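Local atomic coordinates of Bcl-2-like protein FPV039 (Fowlpox virus, PDB entry 5TZP), a protein that inhibits apoptosis of the host cell by sequestering and inactivating several proapoptotic Bcl-2 proteins, among them BAK1 and BAX. Residues Asp65-Ile68 / Ser69-Ile72; Ile86-Gly89 / Arg90-Thr93; Ile92-Ile95 / Ala96-Tyr100; Ala121-Asp124 / Ala125-Lys129. All coordinates share one frame; numbering follows the deposited sequence.

Contact 1: Asp65-Ile68 / Ser69-Ile72. With EDO (1,2-ethanediol), chain D; EDO (1,2-ethanediol), chain I; EDO (1,2-ethanediol), chain C.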
loop_
_atom_site.group_PDB
_atom_site.type_symbol
_atom_site.label_atom_id
_atom_site.label_comp_id
_atom_site.label_asym_id
_atom_site.label_seq_id
_atom_site.Cartn_x
_atom_site.Cartn_y
_atom_site.Cartn_z
ATOM N N ASP A 65 14.891 1.235 -2.267
ATOM C CA ASP A 65 15.937 1.910 -1.556
ATOM C C ASP A 65 16.441 3.140 -2.332
ATOM O O ASP A 65 16.701 4.226 -1.765
ATOM C CB ASP A 65 17.130 0.966 -1.237
ATOM C CG ASP A 65 16.841 0.015 -0.096
ATOM O OD1 ASP A 65 15.893 0.260 0.720
ATOM O OD2 ASP A 65 17.561 -1.027 -0.027
ATOM N N ILE A 66 16.635 2.974 -3.644
ATOM C CA ILE A 66 17.054 4.143 -4.425
ATOM C C ILE A 66 15.970 5.234 -4.400
ATOM O O ILE A 66 16.279 6.408 -4.168
ATOM C CB ILE A 66 17.418 3.726 -5.837
ATOM C CG1 ILE A 66 18.649 2.799 -5.791
ATOM C CG2 ILE A 66 17.687 4.991 -6.676
ATOM C CD1 ILE A 66 19.071 2.294 -7.152
ATOM N N ILE A 67 14.721 4.830 -4.570
ATOM C CA ILE A 67 13.610 5.799 -4.582
ATOM C C ILE A 67 13.602 6.585 -3.277
ATOM O O ILE A 67 13.501 7.820 -3.246
ATOM C CB ILE A 67 12.298 5.047 -4.832
ATOM C CG1 ILE A 67 12.162 4.612 -6.288
ATOM C CG2 ILE A 67 11.106 5.955 -4.397
ATOM C CD1 ILE A 67 11.133 3.627 -6.568
ATOM N N ILE A 68 13.729 5.882 -2.161
ATOM C CA ILE A 68 13.607 6.564 -0.868
ATOM C C ILE A 68 14.820 7.422 -0.511
ATOM O O ILE A 68 14.728 8.240 0.476
ATOM C CB ILE A 68 13.373 5.435 0.190
ATOM C CG1 ILE A 68 11.986 4.799 -0.080
ATOM C CG2 ILE A 68 13.391 5.963 1.627
ATOM C CD1 ILE A 68 11.670 3.558 0.684
ATOM N N SER A 69 15.947 7.230 -1.212
ATOM C CA SER A 69 17.118 8.054 -0.912
ATOM C C SER A 69 17.022 9.505 -1.391
ATOM O O SER A 69 17.857 10.366 -1.033
ATOM C CB SER A 69 18.340 7.361 -1.461
ATOM O OG SER A 69 18.427 7.542 -2.860
ATOM N N ARG A 70 15.973 9.821 -2.077
ATOM C CA ARG A 70 15.802 11.164 -2.641
ATOM C C ARG A 70 14.816 11.996 -1.816
ATOM O O ARG A 70 14.248 11.572 -0.821
ATOM C CB ARG A 70 15.293 10.898 -4.067
ATOM C CG ARG A 70 16.164 9.960 -4.905
ATOM C CD ARG A 70 15.971 10.222 -6.364
ATOM N NE ARG A 70 16.644 9.268 -7.277
ATOM C CZ ARG A 70 16.029 8.238 -7.898
ATOM N NH1 ARG A 70 14.744 7.931 -7.666
ATOM N NH2 ARG A 70 16.756 7.514 -8.790
ATOM N N ASN A 71 14.607 13.246 -2.227
ATOM C CA ASN A 71 13.812 14.162 -1.382
ATOM C C ASN A 71 12.309 14.014 -1.681
ATOM O O ASN A 71 11.737 14.808 -2.446
ATOM C CB ASN A 71 14.290 15.600 -1.601
ATOM C CG ASN A 71 13.683 16.617 -0.626
ATOM O OD1 ASN A 71 13.340 16.279 0.504
ATOM N ND2 ASN A 71 13.599 17.843 -1.044
ATOM N N ILE A 72 11.784 13.006 -1.228
ATOM C CA ILE A 72 10.476 12.481 -1.751
ATOM C C ILE A 72 9.323 12.904 -0.835
ATOM O O ILE A 72 9.472 13.128 0.378
ATOM C CB ILE A 72 10.395 10.937 -1.964
ATOM C CG1 ILE A 72 10.648 10.149 -0.654
ATOM C CG2 ILE A 72 11.344 10.523 -3.138
ATOM C CD1 ILE A 72 10.308 8.856 -0.667
HETATM C C1 EDO D . 14.516 4.235 -8.849
HETATM O O1 EDO D . 14.025 5.607 -9.141
HETATM C C2 EDO D . 15.797 3.809 -9.549
HETATM O O2 EDO D . 16.661 4.996 -9.860
HETATM C C1 EDO I . 17.649 14.841 -3.576
HETATM O O1 EDO I . 18.128 13.596 -3.122
HETATM C C2 EDO I . 16.917 14.543 -4.808
HETATM O O2 EDO I . 15.474 14.462 -4.667
HETATM C C1 EDO C . 6.477 12.817 3.219
HETATM O O1 EDO C . 7.085 11.744 2.523
HETATM C C2 EDO C . 7.415 13.884 3.638
HETATM O O2 EDO C . 7.718 14.526 2.354
HETATM O O HOH W 1 12.871 8.882 -5.659
HETATM O O HOH W 2 15.487 10.809 1.731
#
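Ser69 and Arg70 fold back on Ile66 and Ile67 near the C-terminal end of helix 43-68 of this Bcl-2 fold, where the chain passes into the loop before helix 74-81, a worked example of how side chains can return to cover the end of a helix. The turn is gripped chiefly at one carbonyl. Ile66 O accepts Ser69 OG at 2.8 Å, tilted 17° from the carbonyl plane, and also the amide Ser69 N, which stands well above that plane. Ser69 puts OG between its own backbone N and carbonyl carbon (chi1 78°), and this torsion swings the hydroxyl back along the helix. The bond from Ser69 N to Asp65 O is weak, as is the one from Arg70 N to Ile67 O.

Arg70 runs beside Ile66, the two side chains pointing the same way, and the extended stretch from CG to NE carries the guanidinium back over the last turn. Ile66 CG2 lies over one face of that group, 3.4 Å from Arg70 NH2. A water bridges Ile67 O and Arg70 NH1, while an ethanediol, probably from the crystallisation liquor, takes a nearly straight bond from NH1 and another from NH2. Farther on, Ile72 turns back on Ile68, and both pack against helix 88-105, Ile68 on Phe97 and Ile72 on Tyr101. Ile67, buried on that same side, touches the bound BH3 peptide. Ile72 CG2 comes within 3.5 Å of Ile67 O, and Ile72 CD1 ends 4.0 Å from Ile68 CA.

Contact 2: Ile86-Gly89 / Arg90-Thr93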
loop_
_atom_site.group_PDB
_atom_site.type_symbol
_atom_site.label_atom_id
_atom_site.label_comp_id
_atom_site.label_asym_id
_atom_site.label_seq_id
_atom_site.Cartn_x
_atom_site.Cartn_y
_atom_site.Cartn_z
ATOM N N ILE A 86 -7.006 2.504 -11.228
ATOM C CA ILE A 86 -6.706 1.668 -10.085
ATOM C C ILE A 86 -6.803 0.197 -10.508
ATOM O O ILE A 86 -7.575 -0.166 -11.430
ATOM C CB ILE A 86 -7.653 1.974 -8.908
ATOM C CG1 ILE A 86 -7.205 1.379 -7.582
ATOM C CG2 ILE A 86 -9.120 1.463 -9.213
ATOM C CD1 ILE A 86 -7.924 1.985 -6.399
ATOM N N ASN A 87 -6.024 -0.667 -9.852
ATOM C CA ASN A 87 -6.167 -2.113 -9.910
ATOM C C ASN A 87 -5.520 -2.680 -8.667
ATOM O O ASN A 87 -4.864 -1.944 -7.919
ATOM C CB ASN A 87 -5.632 -2.738 -11.217
ATOM C CG ASN A 87 -4.184 -2.514 -11.446
ATOM O OD1 ASN A 87 -3.390 -2.698 -10.491
ATOM N ND2 ASN A 87 -3.778 -2.250 -12.679
ATOM N N TRP A 88 -5.704 -3.956 -8.397
ATOM C CA TRP A 88 -5.212 -4.522 -7.166
ATOM C C TRP A 88 -3.701 -4.585 -7.133
ATOM O O TRP A 88 -3.102 -4.395 -6.051
ATOM C CB TRP A 88 -5.813 -5.911 -6.882
ATOM C CG TRP A 88 -7.187 -5.783 -6.377
ATOM C CD1 TRP A 88 -8.361 -6.154 -7.060
ATOM C CD2 TRP A 88 -7.609 -5.291 -5.100
ATOM N NE1 TRP A 88 -9.417 -5.861 -6.267
ATOM C CE2 TRP A 88 -9.028 -5.327 -5.062
ATOM C CE3 TRP A 88 -6.926 -4.784 -3.997
ATOM C CZ2 TRP A 88 -9.729 -4.914 -3.962
ATOM C CZ3 TRP A 88 -7.663 -4.358 -2.911
ATOM C CH2 TRP A 88 -9.035 -4.440 -2.907
ATOM N N GLY A 89 -3.006 -4.808 -8.242
ATOM C CA GLY A 89 -1.549 -4.768 -8.208
ATOM C C GLY A 89 -1.011 -3.416 -7.798
ATOM O O GLY A 89 0.000 -3.341 -7.104
ATOM N N ARG A 90 -1.641 -2.359 -8.279
ATOM C CA ARG A 90 -1.279 -0.995 -7.920
ATOM C C ARG A 90 -1.483 -0.762 -6.423
ATOM O O ARG A 90 -0.652 -0.130 -5.747
ATOM C CB ARG A 90 -2.001 0.040 -8.757
ATOM C CG ARG A 90 -1.440 0.055 -10.221
ATOM C CD ARG A 90 -2.175 1.012 -11.056
ATOM N NE ARG A 90 -1.680 1.002 -12.440
ATOM C CZ ARG A 90 -1.552 2.109 -13.160
ATOM N NH1 ARG A 90 -1.741 3.327 -12.667
ATOM N NH2 ARG A 90 -0.991 1.947 -14.364
ATOM N N ILE A 91 -2.643 -1.180 -5.914
ATOM C CA ILE A 91 -2.958 -1.044 -4.475
ATOM C C ILE A 91 -1.926 -1.784 -3.662
ATOM O O ILE A 91 -1.394 -1.248 -2.681
ATOM C CB ILE A 91 -4.402 -1.523 -4.192
ATOM C CG1 ILE A 91 -5.384 -0.546 -4.801
ATOM C CG2 ILE A 91 -4.631 -1.649 -2.680
ATOM C CD1 ILE A 91 -6.851 -1.111 -4.786
ATOM N N ILE A 92 -1.640 -3.020 -4.015
ATOM C CA ILE A 92 -0.666 -3.830 -3.285
ATOM C C ILE A 92 0.688 -3.156 -3.335
ATOM O O ILE A 92 1.393 -3.073 -2.309
ATOM C CB ILE A 92 -0.566 -5.241 -3.884
ATOM C CG1 ILE A 92 -1.867 -5.995 -3.508
ATOM C CG2 ILE A 92 0.691 -5.964 -3.444
ATOM C CD1 ILE A 92 -2.147 -7.212 -4.449
ATOM N N THR A 93 1.091 -2.649 -4.491
ATOM C CA THR A 93 2.405 -2.046 -4.609
ATOM C C THR A 93 2.502 -0.769 -3.776
ATOM O O THR A 93 3.515 -0.531 -3.110
ATOM C CB THR A 93 2.758 -1.763 -6.068
ATOM O OG1 THR A 93 2.798 -3.019 -6.767
ATOM C CG2 THR A 93 4.077 -1.131 -6.224
#
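Ile91 packs back on Ile86 and Trp88, and its side chain can be followed outward atom by atom. Ile91 CB sits by the backbone, 3.7 Å from Trp88 O. Ile91 CG1, anti to the carbonyl carbon (chi1 -70°), lies 3.5 Å from Asn87 O and also meets Ile86 CG1. The other branch, Ile91 CG2, reaches the rim of the Trp88 ring at CE3 and CZ3. At the tip, Ile91 CD1 is wedged between two neighbours: it meets Ile86 CD1 at 3.7 Å and makes a CH-pi contact over the six-membered ring of Trp88, 4.1 Å from its centroid. Trp133 of helix 115-136 adjoins this cluster.

This turn opens helix 88-105 within the BH1 motif, and Asn87 is its N-cap. Asn87 OD1 accepts Arg90 N at 2.8 Å, the donor nearly along the C=O axis. Beyond the cap, the amide and guanidinium planes of Asn87 and Arg90 stand 87° apart, and both polar ends face the bound BH3 peptide: Asn87 ND2 bonds to an acidic side chain there, and Arg90 NE forms a salt bridge to one, while Arg90 NH1 holds Val81 O. From within the same first turn, Gly89 O takes Thr93 N and Thr93 OG1 from opposite faces of its plane, OG1 at 2.8 Å.

Contact 3: Ile92-Ile95 / Ala96-Tyr100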
loop_
_atom_site.group_PDB
_atom_site.type_symbol
_atom_site.label_atom_id
_atom_site.label_comp_id
_atom_site.label_asym_id
_atom_site.label_seq_id
_atom_site.Cartn_x
_atom_site.Cartn_y
_atom_site.Cartn_z
ATOM N N ILE A 92 -1.640 -3.020 -4.015
ATOM C CA ILE A 92 -0.666 -3.830 -3.285
ATOM C C ILE A 92 0.688 -3.156 -3.335
ATOM O O ILE A 92 1.393 -3.073 -2.309
ATOM C CB ILE A 92 -0.566 -5.241 -3.884
ATOM C CG1 ILE A 92 -1.867 -5.995 -3.508
ATOM C CG2 ILE A 92 0.691 -5.964 -3.444
ATOM C CD1 ILE A 92 -2.147 -7.212 -4.449
ATOM N N THR A 93 1.091 -2.649 -4.491
ATOM C CA THR A 93 2.405 -2.046 -4.609
ATOM C C THR A 93 2.502 -0.769 -3.776
ATOM O O THR A 93 3.515 -0.531 -3.110
ATOM C CB THR A 93 2.758 -1.763 -6.068
ATOM O OG1 THR A 93 2.798 -3.019 -6.767
ATOM C CG2 THR A 93 4.077 -1.131 -6.224
ATOM N N ILE A 94 1.467 0.064 -3.773
ATOM C CA ILE A 94 1.398 1.260 -2.930
ATOM C C ILE A 94 1.543 0.887 -1.475
ATOM O O ILE A 94 2.342 1.511 -0.749
ATOM C CB ILE A 94 0.042 2.037 -3.179
ATOM C CG1 ILE A 94 0.082 2.780 -4.495
ATOM C CG2 ILE A 94 -0.290 2.933 -1.971
ATOM C CD1 ILE A 94 -1.331 3.139 -4.937
ATOM N N ILE A 95 0.791 -0.108 -0.996
ATOM C CA ILE A 95 0.839 -0.481 0.400
ATOM C C ILE A 95 2.188 -1.058 0.738
ATOM O O ILE A 95 2.777 -0.742 1.782
ATOM C CB ILE A 95 -0.327 -1.426 0.762
ATOM C CG1 ILE A 95 -1.669 -0.701 0.581
ATOM C CG2 ILE A 95 -0.180 -1.990 2.142
ATOM C CD1 ILE A 95 -2.888 -1.659 0.613
ATOM N N ALA A 96 2.714 -1.915 -0.120
ATOM C CA ALA A 96 4.037 -2.524 0.114
ATOM C C ALA A 96 5.134 -1.451 0.190
ATOM O O ALA A 96 5.948 -1.454 1.129
ATOM C CB ALA A 96 4.339 -3.531 -0.972
ATOM N N PHE A 97 5.181 -0.579 -0.788
ATOM C CA PHE A 97 6.143 0.525 -0.797
ATOM C C PHE A 97 6.004 1.355 0.473
ATOM O O PHE A 97 7.000 1.704 1.095
ATOM C CB PHE A 97 5.952 1.369 -2.031
ATOM C CG PHE A 97 6.853 2.566 -1.990
ATOM C CD1 PHE A 97 8.183 2.461 -2.406
ATOM C CD2 PHE A 97 6.409 3.782 -1.559
ATOM C CE1 PHE A 97 9.040 3.572 -2.308
ATOM C CE2 PHE A 97 7.266 4.901 -1.487
ATOM C CZ PHE A 97 8.572 4.786 -1.832
ATOM N N CYS A 98 4.790 1.739 0.808
ATOM C CA CYS A 98 4.568 2.624 1.936
ATOM C C CYS A 98 4.890 1.938 3.250
ATOM O O CYS A 98 5.397 2.626 4.175
ATOM C CB CYS A 98 3.148 3.171 1.949
ATOM S SG CYS A 98 2.855 4.459 0.709
ATOM N N ALA A 99 4.605 0.639 3.414
ATOM C CA ALA A 99 5.056 -0.088 4.598
ATOM C C ALA A 99 6.575 -0.075 4.689
ATOM O O ALA A 99 7.156 0.214 5.750
ATOM C CB ALA A 99 4.511 -1.508 4.601
ATOM N N TYR A 100 7.241 -0.424 3.587
ATOM C CA TYR A 100 8.690 -0.448 3.544
ATOM C C TYR A 100 9.262 0.920 3.924
ATOM O O TYR A 100 10.198 1.035 4.747
ATOM C CB TYR A 100 9.097 -0.860 2.123
ATOM C CG TYR A 100 10.559 -1.111 1.926
ATOM C CD1 TYR A 100 11.155 -2.318 2.312
ATOM C CD2 TYR A 100 11.427 -0.121 1.482
ATOM C CE1 TYR A 100 12.480 -2.546 2.214
ATOM C CE2 TYR A 100 12.799 -0.340 1.359
ATOM C CZ TYR A 100 13.301 -1.568 1.724
ATOM O OH TYR A 100 14.661 -1.784 1.638
#
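Ile94 and Cys98 share one side of helix 88-105, a buried helix of the Bcl-2 fold, and much of this stretch belongs to its BH1 motif. The segment exemplifies how a central helix sends its side chains outward in several directions while its backbone is held by i to i+4 hydrogen bonds. Four successive bonds hold the turn, from Ala96 N to Ile92 O through Ala99 N to Ile95 O.

Side chains one turn apart barely touch: Ile94 CG2 and Cys98 SG approach to just 4.4 Å, and their outer ends turn to Val78 of helix 74-81. Ile95 points another way, to Ile23 and Tyr26 of helix 14-32, where Ala99 also meets Tyr26. Ile92 and Ala96 face helix 43-68, with Ile92 on Ala52 and Ala96 on Val56; the small Ala96 CB rests 3.3 Å from Ile92 O. Thr93 and Phe97 mark the side facing the bound BH3 peptide, Thr93 against its backbone and Phe97 against an apolar side chain.

Phe97 holds CG anti to its own N (chi1 175°), a torsion that leads the ring away from the preceding turn and into an edge-to-face meeting with Phe64. Cys98 takes the other common course: with the sulfur set beside the backbone N (chi1 -75°), Cys98 SG comes to 3.3 Å from Ile94 O.

Contact 4: Ala121-Asp124 / Ala125-Lys129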
loop_
_atom_site.group_PDB
_atom_site.type_symbol
_atom_site.label_atom_id
_atom_site.label_comp_id
_atom_site.label_asym_id
_atom_site.label_seq_id
_atom_site.Cartn_x
_atom_site.Cartn_y
_atom_site.Cartn_z
ATOM N N ALA A 121 -3.371 8.627 4.024
ATOM C CA ALA A 121 -3.083 9.109 2.653
ATOM C C ALA A 121 -3.447 8.045 1.615
ATOM O O ALA A 121 -4.012 8.332 0.568
ATOM C CB ALA A 121 -1.628 9.514 2.536
ATOM N N ILE A 122 -3.108 6.779 1.887
ATOM C CA ILE A 122 -3.432 5.719 0.941
ATOM C C ILE A 122 -4.956 5.599 0.841
ATOM O O ILE A 122 -5.527 5.497 -0.264
ATOM C CB ILE A 122 -2.808 4.385 1.341
ATOM C CG1 ILE A 122 -1.281 4.471 1.294
ATOM C CG2 ILE A 122 -3.334 3.273 0.393
ATOM C CD1 ILE A 122 -0.595 3.328 1.995
ATOM N N THR A 123 -5.635 5.582 2.004
ATOM C CA THR A 123 -7.091 5.448 2.008
ATOM C C THR A 123 -7.735 6.570 1.191
ATOM O O THR A 123 -8.622 6.348 0.379
ATOM C CB THR A 123 -7.584 5.472 3.459
ATOM O OG1 THR A 123 -6.997 4.352 4.153
ATOM C CG2 THR A 123 -9.062 5.360 3.531
ATOM N N ASP A 124 -7.301 7.802 1.422
ATOM C CA ASP A 124 -7.865 8.969 0.739
ATOM C C ASP A 124 -7.612 8.892 -0.751
ATOM O O ASP A 124 -8.484 9.237 -1.564
ATOM C CB ASP A 124 -7.250 10.252 1.266
ATOM C CG ASP A 124 -7.726 10.628 2.647
ATOM O OD1 ASP A 124 -8.710 10.126 3.120
ATOM O OD2 ASP A 124 -7.016 11.477 3.256
ATOM N N ALA A 125 -6.423 8.432 -1.149
ATOM C CA ALA A 125 -6.106 8.323 -2.578
ATOM C C ALA A 125 -6.975 7.276 -3.264
ATOM O O ALA A 125 -7.380 7.464 -4.427
ATOM C CB ALA A 125 -4.626 7.984 -2.774
ATOM N N ILE A 126 -7.268 6.163 -2.600
ATOM C CA ILE A 126 -8.189 5.166 -3.125
ATOM C C ILE A 126 -9.593 5.710 -3.204
ATOM O O ILE A 126 -10.260 5.670 -4.276
ATOM C CB ILE A 126 -8.147 3.894 -2.300
ATOM C CG1 ILE A 126 -6.758 3.273 -2.467
ATOM C CG2 ILE A 126 -9.222 2.910 -2.792
ATOM C CD1 ILE A 126 -6.525 2.039 -1.602
ATOM N N LEU A 127 -10.082 6.259 -2.101
ATOM C CA LEU A 127 -11.534 6.545 -2.005
ATOM C C LEU A 127 -11.935 7.874 -2.625
ATOM O O LEU A 127 -13.091 8.036 -3.006
ATOM C CB LEU A 127 -12.044 6.364 -0.587
ATOM C CG LEU A 127 -11.859 4.994 0.021
ATOM C CD1 LEU A 127 -12.308 5.043 1.456
ATOM C CD2 LEU A 127 -12.584 3.903 -0.747
ATOM N N SER A 128 -10.979 8.784 -2.825
ATOM C CA SER A 128 -11.342 10.041 -3.444
ATOM C C SER A 128 -11.799 9.867 -4.879
ATOM O O SER A 128 -12.670 10.637 -5.348
ATOM C CB SER A 128 -10.236 11.078 -3.330
ATOM O OG SER A 128 -9.133 10.621 -4.054
ATOM N N LYS A 129 -11.256 8.893 -5.579
ATOM C CA LYS A 129 -11.633 8.680 -6.973
ATOM C C LYS A 129 -12.217 7.300 -7.261
ATOM O O LYS A 129 -12.872 7.126 -8.311
ATOM C CB LYS A 129 -10.366 8.830 -7.832
ATOM C CG LYS A 129 -9.920 10.312 -7.926
ATOM C CD LYS A 129 -8.736 10.534 -8.881
ATOM C CE LYS A 129 -8.559 12.074 -9.168
ATOM N NZ LYS A 129 -7.272 12.372 -9.897
#
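Ile122 and Ile126 lie side by side on the inner flank of helix 115-136, pointing the same way, with Ile122 CG2 4.0 Å from Ile126 CD1. Next to them Thr123 and Leu127 repeat the pattern, the methyl Thr123 CG2 meeting Leu127 CD1 at 3.9 Å. Thr123 owes this to its first torsion (chi1 -61°), which sets CG2 anti to the backbone N and leaves OG1 beside that N, where it bonds to Ser119 O. All four residues are buried: Ile122 reaches Ile94 and Cys98 of helix 88-105 as well as Ile23 of helix 14-32, and Ile126 abuts Leu82 and Ile86.

The other flank is exposed at Asp124 and Ser128, and hydrogen bonds rather than side-chain packing hold it. The backbone carbonyl of Asp124, not its carboxylate, is what Ser128 grips: Asp124 O accepts Ser128 N at 2.8 Å and Ser128 OG at 2.9 Å, the two donors coming from opposite faces of its plane. Ala125, at the margin, turns its methyl to Val78 of helix 74-81, and Ala125 CB sits 3.4 Å from Ala121 O.

The division is that of an amphipathic helix, and its first half lies in the BH2 motif. Apolar branches one turn apart lie side by side against helices 14-32 and 88-105. The chemistry implies that a hydroxyl can grip a backbone carbonyl on either flank: Thr123 OG1 does so within the core, keeping its methyl for Leu127, and Ser128 OG adds a second donor to Asp124 O at the solvent side.

In the fold
Each contact is local, spanning a single turn or helix end within a few residues. Contacts 1, 2 and 4 come in series along the chain, and contact 3 begins on the last residues of contact 2, Ile92 and Thr93; none nests in another. Contact 1 lies at the end of helix 43-68, contact 2 starts helix 88-105, contact 3 continues that helix, and contact 4 comes last, on helix 115-136. Their side chains then join distant parts of the fold. Asp65 OD1 of contact 1 probably bonds Tyr100 OH of contact 3, beside Ile67 on Phe97. Contact 4 packs on contact 3 and, through Ile126 on Ile91, on contact 2. Helix 88-105 thus touches both contact 1 and contact 4.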